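Local coordinates for MdbA protein (Corynebacterium diphtheriae, PDB 5C00), which acts as a thiol-disulfide oxidoreductase required for viability, pilus assembly, toxin production and virulence, probably by introducing disulfide bonds into exported proteins, at residues K7-N12 and F139-K144; I33-V38 and V80-L85; D52-H57 and D94-K99; G67-A72 and E200-Q205; W113-N118 and L146-E151. All blocks are in the same frame, centred on the assembly; numbering follows the deposited sequence. Where two conformers were deposited one is given.

Contact 1: residues K7-N12 and F139-K144; sequences KAHQAN and FADVAK
Asp141 of helix 136-145 reaches the N-terminal segment 7-12 with one carboxylate oxygen, OD2, and two consecutive backbone amides close on it. His9 N donates to Asp141 OD2 at 2.6 Å, a short and nearly straight bond on the syn side of the oxygen, while Gln10 N donates to the same OD2 at 3.0 Å from the anti side. Both donors lie on one face of the carboxylate plane, each tilted somewhat out of it. CG of Asp141 stands anti to its own carbonyl carbon (chi1 -88°), which sets CG beside the backbone N. The other oxygen, OD1, faces the rim of the His9 ring, 3.6 Å from CD2; ring and carboxylate planes are turned 49° against each other. OD1 is also engaged in a salt bridge with Arg157. A water donates to Gln10 O at 2.8 Å and gives a weak bond to Asp141 OD2. One residue on, Val142 adds an apolar patch: its CG2 touches CB of Gln10 at 4.0 Å and lies close to Gln10 CG. The Gln10 chain bends at CD (chi2 -53°), and its NE2 is hydrogen-bonded to Asp138 OD1. Thus the loop ahead of strand 25-29 is fastened to the surface of helix 136-145, whose other sides pack on helices 96-109, 113-125 and 150-158.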
# COMPACT_ATOMS: atom_id res chain seq x y z
N LYS A 7 -19.75 -17.98 -5.07
CA LYS A 7 -18.72 -18.83 -5.74
C LYS A 7 -17.29 -18.41 -5.35
O LYS A 7 -16.97 -17.22 -5.29
CB LYS A 7 -18.89 -18.73 -7.24
CG LYS A 7 -18.26 -19.88 -8.00
CD LYS A 7 -18.51 -19.75 -9.50
CE LYS A 7 -18.32 -21.09 -10.17
NZ LYS A 7 -18.37 -20.99 -11.65
N ALA A 8 -16.43 -19.40 -5.15
CA ALA A 8 -15.07 -19.18 -4.69
C ALA A 8 -14.20 -18.98 -5.92
O ALA A 8 -14.33 -19.70 -6.87
CB ALA A 8 -14.56 -20.39 -3.92
N HIS A 9 -13.32 -17.98 -5.89
CA HIS A 9 -12.41 -17.68 -6.99
C HIS A 9 -10.95 -17.96 -6.65
O HIS A 9 -10.19 -18.40 -7.53
CB HIS A 9 -12.56 -16.19 -7.33
CG HIS A 9 -13.97 -15.81 -7.62
ND1 HIS A 9 -14.54 -16.03 -8.85
CD2 HIS A 9 -14.95 -15.32 -6.83
CE1 HIS A 9 -15.81 -15.67 -8.81
NE2 HIS A 9 -16.08 -15.22 -7.61
N GLN A 10 -10.53 -17.65 -5.41
CA GLN A 10 -9.17 -17.93 -4.91
C GLN A 10 -9.16 -18.79 -3.65
O GLN A 10 -9.77 -18.42 -2.65
CB GLN A 10 -8.40 -16.67 -4.57
CG GLN A 10 -7.80 -15.93 -5.71
CD GLN A 10 -6.93 -16.77 -6.61
OE1 GLN A 10 -5.96 -17.38 -6.17
NE2 GLN A 10 -7.28 -16.79 -7.86
N ALA A 11 -8.42 -19.90 -3.70
CA ALA A 11 -8.38 -20.86 -2.59
C ALA A 11 -9.80 -21.35 -2.28
O ALA A 11 -10.53 -21.70 -3.22
CB ALA A 11 -7.66 -20.27 -1.37
N ASN A 12 -10.20 -21.37 -1.02
CA ASN A 12 -11.48 -21.88 -0.61
C ASN A 12 -11.85 -21.19 0.68
O ASN A 12 -11.03 -20.46 1.24
CB ASN A 12 -11.40 -23.39 -0.38
CG ASN A 12 -10.43 -23.77 0.73
OD1 ASN A 12 -10.65 -23.45 1.90
ND2 ASN A 12 -9.36 -24.48 0.36
N PHE A 139 -9.06 -10.63 -6.02
CA PHE A 139 -8.65 -9.70 -4.98
C PHE A 139 -9.62 -9.70 -3.80
O PHE A 139 -9.22 -9.59 -2.62
CB PHE A 139 -8.49 -8.31 -5.57
CG PHE A 139 -7.29 -8.19 -6.47
CD1 PHE A 139 -6.03 -8.06 -5.93
CD2 PHE A 139 -7.42 -8.19 -7.84
CE1 PHE A 139 -4.91 -7.96 -6.75
CE2 PHE A 139 -6.31 -8.08 -8.68
CZ PHE A 139 -5.06 -7.94 -8.13
N ALA A 140 -10.90 -9.79 -4.09
CA ALA A 140 -11.91 -9.78 -3.01
C ALA A 140 -11.86 -11.03 -2.14
O ALA A 140 -11.96 -10.94 -0.93
CB ALA A 140 -13.29 -9.61 -3.60
N ASP A 141 -11.70 -12.19 -2.76
CA ASP A 141 -11.71 -13.44 -1.99
C ASP A 141 -10.54 -13.36 -1.00
O ASP A 141 -10.64 -13.80 0.15
CB ASP A 141 -11.52 -14.66 -2.88
CG ASP A 141 -12.83 -15.21 -3.45
OD1 ASP A 141 -13.88 -14.53 -3.45
OD2 ASP A 141 -12.77 -16.38 -3.91
N VAL A 142 -9.39 -12.89 -1.48
CA VAL A 142 -8.19 -12.87 -0.67
C VAL A 142 -8.32 -11.89 0.49
O VAL A 142 -7.93 -12.19 1.63
CB VAL A 142 -6.91 -12.62 -1.50
CG1 VAL A 142 -5.70 -12.46 -0.59
CG2 VAL A 142 -6.69 -13.81 -2.40
N ALA A 143 -8.88 -10.70 0.22
CA ALA A 143 -9.19 -9.78 1.27
C ALA A 143 -10.07 -10.41 2.35
O ALA A 143 -9.82 -10.22 3.54
CB ALA A 143 -9.87 -8.53 0.69
N LYS A 144 -11.13 -11.08 1.94
CA LYS A 144 -12.05 -11.72 2.90
C LYS A 144 -11.29 -12.75 3.75
O LYS A 144 -11.44 -12.82 4.98
CB LYS A 144 -13.17 -12.38 2.14
CG LYS A 144 -14.11 -13.21 2.99
CD LYS A 144 -14.97 -12.31 3.83
CE LYS A 144 -15.90 -13.13 4.71
NZ LYS A 144 -15.23 -13.46 5.98
O HOH W 1 -12.13 -18.28 -1.18

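Contact 2: residues I33-V38 and V80-L85; sequences IVLKAV and VNLRIL
Within the central mixed sheet of the fold, strand 32-36 pairs antiparallel with strand 78-85, matching Ile33 to Leu82, Val34 to Asn81 and Leu35 to Val80. Ile33 and Leu82 exchange two backbone hydrogen bonds, Ile33 N to Leu82 O and Leu82 N to Ile33 O, each 2.8 Å. Leu35 and Val80 do likewise, with Leu35 N to Val80 O at 2.9 Å. Between them Val34 and Asn81 form a non-hydrogen-bonded pair, and Val34 CA makes a CA-H...O contact of 3.2 Å with Val80 O. Strand 78-85 is also the parallel partner of strand 45-52, the two linked through helix 56-74 in a beta-alpha-beta crossover of the thioredoxin fold. On one face, Leu35 CD1 meets Leu82 CD1 at 3.8 Å, and Ile33 and Leu82 pack against Tyr116 of helix 113-125. On the other, Val34 and Asn81 lie side by side; Val34 CG2, beside the backbone N with CG1 anti to it (chi1 -169°), comes within 3.3 Å of Asn81 OD1, while Asn81 ND2 donates to Ile47 O.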
# COMPACT_ATOMS: atom_id res chain seq x y z
N ILE A 33 -2.50 6.64 2.06
CA ILE A 33 -2.87 5.78 3.13
C ILE A 33 -1.80 6.01 4.17
O ILE A 33 -0.63 5.66 3.97
CB ILE A 33 -2.96 4.31 2.69
CG1 ILE A 33 -4.09 4.13 1.67
CG2 ILE A 33 -3.17 3.42 3.91
CD1 ILE A 33 -3.95 2.92 0.76
N VAL A 34 -2.21 6.58 5.29
CA VAL A 34 -1.28 7.01 6.30
C VAL A 34 -1.16 6.00 7.44
O VAL A 34 -2.17 5.61 8.01
CB VAL A 34 -1.69 8.41 6.85
CG1 VAL A 34 -0.57 8.98 7.71
CG2 VAL A 34 -1.97 9.38 5.71
N LEU A 35 0.05 5.52 7.73
CA LEU A 35 0.27 4.60 8.85
C LEU A 35 1.00 5.33 9.94
O LEU A 35 1.98 6.00 9.68
CB LEU A 35 1.07 3.38 8.40
CG LEU A 35 0.46 2.67 7.21
CD1 LEU A 35 1.34 1.48 6.90
CD2 LEU A 35 -0.94 2.20 7.50
N LYS A 36 0.50 5.22 11.16
CA LYS A 36 1.00 5.99 12.28
C LYS A 36 0.67 5.32 13.59
O LYS A 36 -0.33 4.64 13.70
CB LYS A 36 0.35 7.37 12.25
CG LYS A 36 -1.15 7.28 12.10
CD LYS A 36 -1.79 8.64 11.79
CE LYS A 36 -2.93 8.48 10.79
NZ LYS A 36 -3.85 9.69 10.77
N ALA A 37 1.51 5.52 14.59
CA ALA A 37 1.19 5.12 15.92
C ALA A 37 0.00 5.92 16.46
O ALA A 37 -0.19 7.07 16.09
CB ALA A 37 2.39 5.31 16.81
N VAL A 38 -0.73 5.30 17.37
CA VAL A 38 -1.81 5.97 18.14
C VAL A 38 -1.32 7.28 18.77
O VAL A 38 -1.98 8.33 18.64
CB VAL A 38 -2.42 5.00 19.18
CG1 VAL A 38 -3.38 5.71 20.14
CG2 VAL A 38 -3.17 3.92 18.45
N VAL A 80 4.03 7.39 8.01
CA VAL A 80 4.23 7.02 6.61
C VAL A 80 3.02 7.26 5.73
O VAL A 80 1.93 6.70 5.93
CB VAL A 80 4.70 5.55 6.45
CG1 VAL A 80 4.94 5.27 4.97
CG2 VAL A 80 6.00 5.32 7.21
N ASN A 81 3.20 8.16 4.78
CA ASN A 81 2.20 8.35 3.78
C ASN A 81 2.46 7.44 2.59
O ASN A 81 3.32 7.75 1.77
CB ASN A 81 2.17 9.80 3.33
CG ASN A 81 1.94 10.74 4.49
OD1 ASN A 81 0.82 10.97 4.89
ND2 ASN A 81 3.02 11.26 5.04
N LEU A 82 1.66 6.39 2.47
CA LEU A 82 1.74 5.48 1.37
C LEU A 82 0.94 6.09 0.22
O LEU A 82 -0.28 6.31 0.34
CB LEU A 82 1.19 4.09 1.71
CG LEU A 82 1.98 3.30 2.75
CD1 LEU A 82 1.16 2.09 3.13
CD2 LEU A 82 3.33 2.90 2.21
N ARG A 83 1.68 6.48 -0.82
CA ARG A 83 1.15 7.17 -1.99
C ARG A 83 1.21 6.21 -3.17
O ARG A 83 2.27 6.02 -3.81
CB ARG A 83 1.95 8.44 -2.23
CG ARG A 83 1.73 9.47 -1.10
CD ARG A 83 2.23 10.88 -1.45
NE ARG A 83 1.86 11.78 -0.37
CZ ARG A 83 0.64 12.29 -0.20
NH1 ARG A 83 -0.33 12.04 -1.05
NH2 ARG A 83 0.38 13.04 0.87
N ILE A 84 0.08 5.55 -3.37
CA ILE A 84 -0.00 4.50 -4.35
C ILE A 84 -0.28 5.00 -5.76
O ILE A 84 -1.15 5.84 -6.02
CB ILE A 84 -1.02 3.38 -3.96
CG1 ILE A 84 -0.84 2.95 -2.49
CG2 ILE A 84 -0.85 2.21 -4.90
CD1 ILE A 84 0.56 2.58 -2.12
N LEU A 85 0.50 4.47 -6.69
CA LEU A 85 0.45 4.86 -8.08
C LEU A 85 -0.14 3.73 -8.94
O LEU A 85 -0.22 2.59 -8.49
CB LEU A 85 1.85 5.17 -8.56
CG LEU A 85 2.64 6.24 -7.81
CD1 LEU A 85 4.06 6.22 -8.23
CD2 LEU A 85 2.03 7.62 -8.04

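Contact 3: residues D52-H57 and D94-K99; sequences DFSCPH and DGNSTK
Next to the CxxC-type helix start expected of a thioredoxin-like active site, Asp52 and Ser54 meet Asn96 and Ser97 at the beginning of helix 96-109. A chain of hydrogen bonds crosses back and forth between the segments, each group donating to the next, and ends on Asp52. Asn96 ND2 gives a nearly straight bond to Ser54 OG, 2.9 Å away and close to the plane of the amide. Ser54 OG donates in turn to Ser97 OG at 2.7 Å, and Ser97 OG donates to Asp52 OD1 at 2.5 Å, on the syn lone pair. Asp52 CG, anti to its backbone N (chi1 -180°), is thereby placed 3.4 Å from Ser97 OG. The anti lone pair of OD1 is taken by Ser54 N at 2.8 Å, forming an Asx turn within the type I turn that leads from Asp52 to Cys55, the residue at the N-cap of helix 56-74. The second oxygen, OD2, accepts from Leu88 N. A water adds another link, accepting from Phe53 N at 2.9 Å and donating to Ser97 O. Asn96 and Ser54 also lie against Tyr131. Each serine hydroxyl here both gives and receives a bond, and Asp52 OD1 accepts two. With the donors following one sense, ending on the Asp52 carboxylate, the serine hydroxyls are probably polarised toward it, and the turn before Cys55 is tied to helix 96-109 by directional bonds.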
# COMPACT_ATOMS: atom_id res chain seq x y z
N ASP A 52 3.85 1.12 -6.48
CA ASP A 52 2.83 0.60 -7.45
C ASP A 52 2.77 -0.93 -7.23
O ASP A 52 3.81 -1.60 -7.15
CB ASP A 52 3.26 1.06 -8.84
CG ASP A 52 2.31 0.61 -9.98
OD1 ASP A 52 1.97 -0.59 -10.08
OD2 ASP A 52 1.97 1.47 -10.81
N PHE A 53 1.58 -1.49 -7.16
CA PHE A 53 1.43 -2.93 -6.91
C PHE A 53 1.92 -3.84 -8.07
O PHE A 53 2.03 -5.06 -7.87
CB PHE A 53 0.03 -3.28 -6.55
CG PHE A 53 -0.31 -3.01 -5.10
CD1 PHE A 53 0.09 -3.93 -4.12
CD2 PHE A 53 -1.02 -1.87 -4.72
CE1 PHE A 53 -0.20 -3.72 -2.79
CE2 PHE A 53 -1.28 -1.66 -3.38
CZ PHE A 53 -0.91 -2.58 -2.43
N SER A 54 2.27 -3.29 -9.23
CA SER A 54 2.85 -4.11 -10.29
C SER A 54 4.37 -3.93 -10.40
O SER A 54 4.98 -4.44 -11.34
CB SER A 54 2.21 -3.80 -11.63
OG SER A 54 0.81 -4.03 -11.53
N CYS A 55 4.96 -3.20 -9.47
CA CYS A 55 6.38 -2.86 -9.53
C CYS A 55 7.25 -3.89 -8.79
O CYS A 55 7.16 -4.02 -7.58
CB CYS A 55 6.51 -1.47 -8.94
SG CYS A 55 8.19 -0.93 -8.70
N PRO A 56 8.11 -4.62 -9.53
CA PRO A 56 8.89 -5.68 -8.88
C PRO A 56 9.89 -5.12 -7.90
O PRO A 56 10.14 -5.73 -6.87
CB PRO A 56 9.61 -6.41 -10.04
CG PRO A 56 9.27 -5.68 -11.28
CD PRO A 56 8.17 -4.67 -11.00
N HIS A 57 10.45 -3.95 -8.18
CA HIS A 57 11.43 -3.40 -7.27
C HIS A 57 10.76 -2.81 -6.03
O HIS A 57 11.38 -2.71 -5.00
CB HIS A 57 12.39 -2.43 -7.96
CG HIS A 57 13.34 -3.11 -8.91
ND1 HIS A 57 13.82 -2.50 -10.05
CD2 HIS A 57 13.87 -4.35 -8.90
CE1 HIS A 57 14.61 -3.34 -10.70
NE2 HIS A 57 14.65 -4.48 -10.02
N ASP A 94 -7.56 0.50 -15.49
CA ASP A 94 -8.12 -0.71 -14.88
C ASP A 94 -7.27 -1.97 -15.12
O ASP A 94 -7.80 -3.05 -15.35
CB ASP A 94 -9.57 -0.91 -15.35
CG ASP A 94 -10.35 -1.87 -14.48
OD1 ASP A 94 -9.97 -2.23 -13.37
OD2 ASP A 94 -11.43 -2.26 -14.90
N GLY A 95 -5.95 -1.82 -15.02
CA GLY A 95 -5.09 -2.99 -15.04
C GLY A 95 -4.75 -3.48 -13.67
O GLY A 95 -5.39 -3.19 -12.69
N ASN A 96 -3.71 -4.29 -13.61
CA ASN A 96 -3.38 -4.95 -12.38
C ASN A 96 -3.06 -3.92 -11.30
O ASN A 96 -3.43 -4.11 -10.19
CB ASN A 96 -2.16 -5.82 -12.58
CG ASN A 96 -1.84 -6.64 -11.37
OD1 ASN A 96 -2.52 -7.63 -11.08
ND2 ASN A 96 -0.85 -6.22 -10.60
N SER A 97 -2.34 -2.84 -11.62
CA SER A 97 -1.95 -1.86 -10.60
C SER A 97 -3.19 -1.20 -10.00
O SER A 97 -3.29 -0.96 -8.78
CB SER A 97 -1.01 -0.78 -11.22
OG SER A 97 0.21 -1.36 -11.73
N THR A 98 -4.17 -0.93 -10.84
CA THR A 98 -5.44 -0.36 -10.35
C THR A 98 -6.26 -1.35 -9.57
O THR A 98 -6.81 -1.01 -8.52
CB THR A 98 -6.28 0.27 -11.47
OG1 THR A 98 -5.50 1.27 -12.12
CG2 THR A 98 -7.58 0.91 -10.86
N LYS A 99 -6.40 -2.56 -10.08
CA LYS A 99 -7.17 -3.59 -9.37
C LYS A 99 -6.61 -3.89 -7.96
O LYS A 99 -7.35 -3.90 -6.95
CB LYS A 99 -7.27 -4.86 -10.20
CG LYS A 99 -8.23 -4.76 -11.35
CD LYS A 99 -8.24 -6.05 -12.17
CE LYS A 99 -9.40 -6.02 -13.18
NZ LYS A 99 -9.16 -5.07 -14.28
O HOH W 2 -0.84 -0.05 -7.64

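Contact 4: residues G67-A72 and E200-Q205; sequences GPMTKA and ETWVEQ
Pro68 O, which accepts the helical bond from Ala72 N at 3.0 Å, is also touched by CG1 of Val203 at 3.7 Å. No hydrogen bond crosses between helix 56-74 and the start of helix 202-207, and the contact is apolar. Val203 CG1 also reaches Ala72 CB at 3.9 Å and Pro68 CB, while its other methyl, CG2, approaches Met69 CB at 4.0 Å. That methyl also sits over the centre of the six-membered ring of the neighbouring Trp202, whose CG lies between its backbone N and carbonyl carbon (chi1 74°), starting the indole off beside Val203. Met69, modelled as selenomethionine, crosses the indole at its rim: SE lies in the ring plane, 3.7 Å from Trp202 CZ2, and CG touches CH2. Outside the two segments, Trp202 NE1 makes a weak bond to Thr65 OG1 and Met69 packs on Val80 and Trp117. The pairing is an edge-on Met-aromatic contact, set where the C-terminal helix of this thioredoxin-like fold packs on the helix that begins at the CxxC pattern.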
# COMPACT_ATOMS: atom_id res chain seq x y z
N GLY A 67 9.81 -4.43 7.53
CA GLY A 67 10.01 -4.78 8.92
C GLY A 67 10.49 -3.61 9.76
O GLY A 67 9.83 -3.24 10.73
N PRO A 68 11.63 -3.02 9.40
CA PRO A 68 12.08 -1.86 10.15
C PRO A 68 11.12 -0.70 10.09
O PRO A 68 10.95 -0.01 11.11
CB PRO A 68 13.40 -1.46 9.49
CG PRO A 68 13.77 -2.58 8.61
CD PRO A 68 12.62 -3.49 8.43
N MSE A 69 10.45 -0.51 8.95
CA MSE A 69 9.46 0.57 8.82
C MSE A 69 8.38 0.37 9.85
O MSE A 69 7.99 1.33 10.50
CB MSE A 69 8.86 0.64 7.41
CG MSE A 69 7.83 1.77 7.27
SE MSE A 69 7.02 1.74 5.49
CE MSE A 69 5.88 0.22 5.86
N THR A 70 7.83 -0.84 9.95
CA THR A 70 6.78 -1.14 10.94
C THR A 70 7.24 -0.78 12.36
O THR A 70 6.52 -0.17 13.11
CB THR A 70 6.40 -2.64 10.88
OG1 THR A 70 6.03 -3.00 9.55
CG2 THR A 70 5.26 -2.95 11.81
N LYS A 71 8.45 -1.16 12.71
CA LYS A 71 8.97 -0.85 14.05
C LYS A 71 9.06 0.63 14.32
O LYS A 71 8.73 1.10 15.40
CB LYS A 71 10.32 -1.51 14.32
CG LYS A 71 10.30 -3.03 14.21
CD LYS A 71 9.21 -3.70 15.06
CE LYS A 71 8.06 -4.28 14.25
NZ LYS A 71 7.08 -5.16 14.98
N ALA A 72 9.50 1.38 13.32
CA ALA A 72 9.67 2.81 13.46
C ALA A 72 8.34 3.52 13.56
O ALA A 72 8.20 4.51 14.29
CB ALA A 72 10.49 3.35 12.28
N GLU A 200 17.91 1.27 0.61
CA GLU A 200 17.69 0.12 1.50
C GLU A 200 17.73 0.49 2.96
O GLU A 200 17.22 -0.26 3.81
CB GLU A 200 18.71 -0.98 1.27
CG GLU A 200 18.54 -1.68 -0.05
CD GLU A 200 19.48 -2.87 -0.21
OE1 GLU A 200 19.78 -3.55 0.81
OE2 GLU A 200 19.90 -3.14 -1.35
N THR A 201 18.36 1.62 3.26
CA THR A 201 18.50 2.05 4.64
C THR A 201 17.70 3.29 4.94
O THR A 201 18.01 4.01 5.88
CB THR A 201 20.00 2.29 4.99
OG1 THR A 201 20.49 3.49 4.37
CG2 THR A 201 20.83 1.15 4.53
N TRP A 202 16.64 3.54 4.16
CA TRP A 202 15.89 4.77 4.34
C TRP A 202 15.30 4.90 5.74
O TRP A 202 15.19 6.00 6.23
CB TRP A 202 14.81 4.92 3.26
CG TRP A 202 13.60 4.04 3.36
CD1 TRP A 202 13.34 2.91 2.67
CD2 TRP A 202 12.44 4.30 4.16
NE1 TRP A 202 12.08 2.42 3.01
CE2 TRP A 202 11.51 3.29 3.90
CE3 TRP A 202 12.10 5.33 5.05
CZ2 TRP A 202 10.26 3.23 4.52
CZ3 TRP A 202 10.84 5.28 5.67
CH2 TRP A 202 9.94 4.23 5.39
N VAL A 203 14.91 3.78 6.36
CA VAL A 203 14.28 3.84 7.67
C VAL A 203 15.33 4.32 8.70
O VAL A 203 15.03 5.22 9.53
CB VAL A 203 13.67 2.49 8.07
CG1 VAL A 203 13.05 2.60 9.47
CG2 VAL A 203 12.62 2.02 7.05
N GLU A 204 16.55 3.80 8.60
CA GLU A 204 17.66 4.28 9.47
C GLU A 204 17.87 5.76 9.26
O GLU A 204 18.06 6.52 10.20
CB GLU A 204 19.00 3.62 9.17
CG GLU A 204 19.11 2.15 9.46
CD GLU A 204 20.39 1.54 8.89
OE1 GLU A 204 20.29 0.42 8.33
OE2 GLU A 204 21.48 2.17 8.98
N GLN A 205 17.85 6.16 8.01
CA GLN A 205 18.05 7.55 7.65
C GLN A 205 16.96 8.42 8.22
O GLN A 205 17.24 9.50 8.70
CB GLN A 205 18.06 7.72 6.15
CG GLN A 205 19.25 7.09 5.45
CD GLN A 205 19.37 7.51 4.00
OE1 GLN A 205 19.35 8.72 3.67
NE2 GLN A 205 19.53 6.53 3.11

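Contact 5: residues W113-N118 and L146-E151; sequences WETYWN and LGASDE
Leu146 and Thr115 carry the close side of this contact, where the end of helix 136-145 comes down on helix 113-125. The two methyls of Leu146 fit against Asn118: CD1 lies 3.8 Å from Asn118 O, and CD2 is 4.1 Å from Asn118 CB. Asn118 itself is held turned back on its own helix, ND2 donating to Glu114 O at 2.8 Å. Asn118 N also donates to Glu114 O, from the opposite face of its plane, and Asn118 OD1 accepts a hydrogen bond from Glu20 N. Thr115 CG2 stands anti to its backbone N and touches Ala148 N at 3.7 Å. On the other branch, Thr115 OG1 lies 3.4 Å from Leu146 O without a hydrogen bond between them; the hydroxyl pairs instead with Asp112, and Leu146 O with Lys19. Gly147 forms the Schellman motif that closes helix 136-145, with a positive phi of 122°, a conformation well suited to glycine; the chain then passes through Ala148 to Ser149, the N-cap of helix 150-158. In contrast with the buried Leu146, Thr115 and Asn118, Gly147 is solvent-exposed and offers only its backbone, its C lying 3.7 Å from Thr115 OG1. Past Ala148 the segment swings away from helix 113-125: Ser149 OG caps Val152 N, and Asp150 and Glu151 face solvent.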
# COMPACT_ATOMS: atom_id res chain seq x y z
N TRP A 113 -6.61 -2.04 10.07
CA TRP A 113 -5.22 -1.82 9.72
C TRP A 113 -4.43 -3.10 9.73
O TRP A 113 -3.49 -3.23 8.94
CB TRP A 113 -4.58 -0.72 10.58
CG TRP A 113 -5.32 0.53 10.32
CD1 TRP A 113 -6.26 1.11 11.09
CD2 TRP A 113 -5.28 1.27 9.11
NE1 TRP A 113 -6.77 2.22 10.47
CE2 TRP A 113 -6.23 2.30 9.22
CE3 TRP A 113 -4.57 1.12 7.91
CZ2 TRP A 113 -6.42 3.21 8.22
CZ3 TRP A 113 -4.78 2.00 6.92
CH2 TRP A 113 -5.72 3.04 7.07
N GLU A 114 -4.79 -4.07 10.57
CA GLU A 114 -4.05 -5.32 10.57
C GLU A 114 -4.35 -6.14 9.28
O GLU A 114 -3.45 -6.71 8.67
CB GLU A 114 -4.31 -6.12 11.82
CG GLU A 114 -3.21 -7.14 12.06
CD GLU A 114 -3.26 -7.71 13.47
OE1 GLU A 114 -3.81 -8.83 13.58
OE2 GLU A 114 -2.79 -7.03 14.43
N THR A 115 -5.59 -6.12 8.81
CA THR A 115 -5.92 -6.72 7.52
C THR A 115 -5.24 -6.00 6.35
O THR A 115 -4.59 -6.61 5.50
CB THR A 115 -7.47 -6.73 7.35
OG1 THR A 115 -8.01 -7.55 8.39
CG2 THR A 115 -7.86 -7.34 6.06
N TYR A 116 -5.32 -4.66 6.36
CA TYR A 116 -4.68 -3.85 5.34
C TYR A 116 -3.20 -4.17 5.24
O TYR A 116 -2.67 -4.47 4.16
CB TYR A 116 -4.84 -2.37 5.62
CG TYR A 116 -4.01 -1.57 4.67
CD1 TYR A 116 -4.38 -1.43 3.33
CD2 TYR A 116 -2.79 -1.05 5.06
CE1 TYR A 116 -3.58 -0.76 2.44
CE2 TYR A 116 -1.98 -0.41 4.16
CZ TYR A 116 -2.39 -0.29 2.85
OH TYR A 116 -1.60 0.38 1.98
N TRP A 117 -2.53 -4.14 6.37
CA TRP A 117 -1.09 -4.38 6.32
C TRP A 117 -0.73 -5.75 5.72
O TRP A 117 0.17 -5.89 4.87
CB TRP A 117 -0.53 -4.27 7.73
CG TRP A 117 0.86 -4.62 7.76
CD1 TRP A 117 1.38 -5.76 8.21
CD2 TRP A 117 1.93 -3.84 7.26
NE1 TRP A 117 2.74 -5.75 8.03
CE2 TRP A 117 3.10 -4.57 7.47
CE3 TRP A 117 2.01 -2.56 6.67
CZ2 TRP A 117 4.35 -4.10 7.10
CZ3 TRP A 117 3.27 -2.08 6.30
CH2 TRP A 117 4.41 -2.85 6.53
N ASN A 118 -1.43 -6.78 6.18
CA ASN A 118 -1.15 -8.12 5.67
C ASN A 118 -1.58 -8.32 4.23
O ASN A 118 -0.94 -9.07 3.50
CB ASN A 118 -1.80 -9.15 6.59
CG ASN A 118 -1.02 -9.31 7.88
OD1 ASN A 118 0.07 -9.90 7.89
ND2 ASN A 118 -1.51 -8.70 8.95
N LEU A 146 -8.24 -12.81 4.54
CA LEU A 146 -7.34 -12.14 5.48
C LEU A 146 -8.05 -11.36 6.56
O LEU A 146 -7.39 -10.75 7.44
CB LEU A 146 -6.36 -11.22 4.72
CG LEU A 146 -5.05 -11.90 4.29
CD1 LEU A 146 -4.22 -11.02 3.35
CD2 LEU A 146 -4.18 -12.32 5.46
N GLY A 147 -9.36 -11.27 6.48
CA GLY A 147 -10.10 -10.65 7.56
C GLY A 147 -10.96 -9.47 7.21
O GLY A 147 -11.58 -8.92 8.12
N ALA A 148 -11.07 -9.13 5.91
CA ALA A 148 -11.90 -8.01 5.52
C ALA A 148 -13.35 -8.30 5.75
O ALA A 148 -13.82 -9.45 5.63
CB ALA A 148 -11.69 -7.64 4.06
N SER A 149 -14.08 -7.25 6.04
CA SER A 149 -15.48 -7.36 6.29
C SER A 149 -16.23 -7.75 5.00
O SER A 149 -15.72 -7.59 3.91
CB SER A 149 -16.01 -6.06 6.82
OG SER A 149 -16.05 -5.08 5.81
N ASP A 150 -17.45 -8.27 5.17
CA ASP A 150 -18.38 -8.52 4.03
C ASP A 150 -18.65 -7.29 3.19
O ASP A 150 -18.74 -7.39 1.96
CB ASP A 150 -19.72 -9.10 4.53
CG ASP A 150 -19.64 -10.56 4.88
OD1 ASP A 150 -18.56 -11.16 4.88
OD2 ASP A 150 -20.68 -11.13 5.21
N GLU A 151 -18.73 -6.14 3.83
CA GLU A 151 -18.91 -4.86 3.18
C GLU A 151 -17.72 -4.51 2.28
O GLU A 151 -17.90 -4.11 1.15
CB GLU A 151 -19.05 -3.76 4.23
CG GLU A 151 -19.49 -2.41 3.67
CD GLU A 151 -18.42 -1.33 3.74
OE1 GLU A 151 -17.53 -1.41 4.62
OE2 GLU A 151 -18.50 -0.40 2.90

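Overall arrangement
Contact 1 lies at the surface, whereas contacts 2 to 5 are largely buried. Contact 2 is nearest the chain's centre and joins strands by backbone bonds, while contact 3 relies on side-chain hydrogen bonds, contact 4 on apolar and selenium-aromatic packing, and contact 5 on van der Waals contact round a helix end. Contact 3 lies at the turn leading into helix 56-74 and contact 4 farther along that helix, their centres about 23 Å apart. Contact 2 meets contact 4 through Val80 and Met69, and contact 5 through Tyr116 and Trp113. Contacts 1 and 5 adjoin along helix 136-145, where Phe139 packs on Asn96 of contact 3; contacts 1 and 4 sit on opposite sides of the chain's centre.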